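Local coordinates for homoprotocatechuate 2,3-dioxygenase (Brevibacterium fuscum, PDB 4Z6M) that catalyses the iron(II)-dependent extradiol ring cleavage of homoprotocatechuate using O2, studied here as an active-site variant, at the interface of chains A and B. Sequence-based numbering; all coordinates share one arbitrary frame. Chains: chain A/B, Homoprotocatechuate 2,3-dioxygenase.

The interface of chains A and B. Residues chain A 220-222, 271; chain B 220-222, 271.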
# COMPACT_ATOMS: atom_id res chain seq x y z
N HIS A 220 -0.51 -1.94 10.31
CA HIS A 220 0.66 -2.27 9.51
C HIS A 220 1.01 -1.17 8.53
O HIS A 220 2.18 -0.78 8.42
CB HIS A 220 0.43 -3.58 8.73
CG HIS A 220 0.49 -4.80 9.58
ND1 HIS A 220 -0.47 -5.79 9.50
CD2 HIS A 220 1.39 -5.20 10.51
CE1 HIS A 220 -0.16 -6.75 10.35
NE2 HIS A 220 0.96 -6.42 10.97
N GLU A 221 0.00 -0.69 7.81
CA GLU A 221 0.23 0.18 6.67
C GLU A 221 -0.73 1.36 6.67
O GLU A 221 -1.73 1.40 7.37
CB GLU A 221 0.17 -0.62 5.34
CG GLU A 221 1.26 -1.69 5.28
CD GLU A 221 1.60 -2.24 3.92
OE1 GLU A 221 0.81 -2.06 2.99
OE2 GLU A 221 2.65 -2.88 3.79
N LYS A 222 -0.36 2.35 5.88
CA LYS A 222 -1.14 3.57 5.80
C LYS A 222 -2.55 3.28 5.22
O LYS A 222 -3.54 3.86 5.69
CB LYS A 222 -0.36 4.65 5.03
CG LYS A 222 0.94 5.05 5.74
CD LYS A 222 1.76 6.12 5.02
CE LYS A 222 2.53 5.58 3.84
NZ LYS A 222 3.74 4.78 4.20
N GLN A 271 4.09 3.66 11.67
CA GLN A 271 5.36 3.99 10.98
C GLN A 271 6.11 5.17 11.57
O GLN A 271 6.70 5.97 10.86
CB GLN A 271 5.17 4.09 9.48
CG GLN A 271 4.86 2.72 8.90
CD GLN A 271 4.27 2.76 7.50
OE1 GLN A 271 4.61 3.62 6.70
NE2 GLN A 271 3.41 1.81 7.20
N HIS B 220 9.32 0.40 4.95
CA HIS B 220 8.06 0.72 5.63
C HIS B 220 6.94 -0.23 5.26
O HIS B 220 6.21 -0.68 6.14
CB HIS B 220 7.63 2.16 5.30
CG HIS B 220 8.45 3.21 5.95
ND1 HIS B 220 8.96 4.29 5.25
CD2 HIS B 220 8.85 3.36 7.24
CE1 HIS B 220 9.62 5.06 6.09
NE2 HIS B 220 9.55 4.54 7.30
N GLU B 221 6.77 -0.47 3.97
CA GLU B 221 5.59 -1.16 3.47
C GLU B 221 5.97 -2.24 2.46
O GLU B 221 7.09 -2.29 1.92
CB GLU B 221 4.56 -0.17 2.87
CG GLU B 221 4.07 0.80 3.93
CD GLU B 221 2.79 1.54 3.65
OE1 GLU B 221 2.33 1.60 2.48
OE2 GLU B 221 2.21 2.05 4.63
N LYS B 222 5.01 -3.11 2.22
CA LYS B 222 5.24 -4.23 1.31
C LYS B 222 5.49 -3.73 -0.12
O LYS B 222 6.29 -4.29 -0.86
CB LYS B 222 4.07 -5.21 1.39
CG LYS B 222 3.93 -5.82 2.79
CD LYS B 222 2.82 -6.86 2.95
CE LYS B 222 1.48 -6.21 3.09
NZ LYS B 222 1.20 -5.68 4.47
N GLN B 271 7.60 -5.76 8.62
CA GLN B 271 6.32 -6.06 9.32
C GLN B 271 6.33 -7.37 10.08
O GLN B 271 5.33 -8.11 10.10
CB GLN B 271 5.12 -5.89 8.39
CG GLN B 271 4.93 -4.42 8.03
CD GLN B 271 4.00 -4.19 6.86
OE1 GLN B 271 3.07 -4.95 6.58
NE2 GLN B 271 4.27 -3.14 6.15
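With CG anti to its carbonyl carbon (chi1 -62°) and the chain extended beyond it, A:Glu221 pushes its carboxylate into chain B, while bends at chi3 and chi4 curl B:Lys222 so that its terminal amino group, NZ, returns towards the same oxygen. That oxygen, OE2, accepts from the backbone N of B:Lys222 at 2.8 Å, a nearly straight bond (168° at H) arriving from above the carboxylate plane. Its anti lone pair takes the amide NE2 of B:Gln271 at 2.9 Å, and the amide stands almost perpendicular to the carboxylate (planes 88° apart). NZ of B:Lys222 adds a salt bridge to A:Glu221 OE2 at 3.2 Å, weak as a hydrogen bond. Second-shell bonds fix the amide's rotation: B:Gln271 NE2 also donates, within its own plane, to the carbonyl O of B:His220 at 3.1 Å, and B:Lys222 NZ donates to B:Gln271 OE1 at 2.9 Å. Two-fold symmetry repeats the arrangement around B:Glu221. The two carboxylates meet tip to tip with their planes stacked, OE1 of A:Glu221 lying 4.0 Å from OE1 of B:Glu221; the flanking lysines probably offset this like-charge approach. Because B:Lys222 begins helix 222-234, its N-H belongs to the helix N-terminus, whose dipole may further stabilise the carboxylate. Thus the loop between strand 211-218 and helix 222-234 of one chain meets that helix's start and the loop after strand 265-270 of the other, in a deposited four-copy assembly that is probably biological.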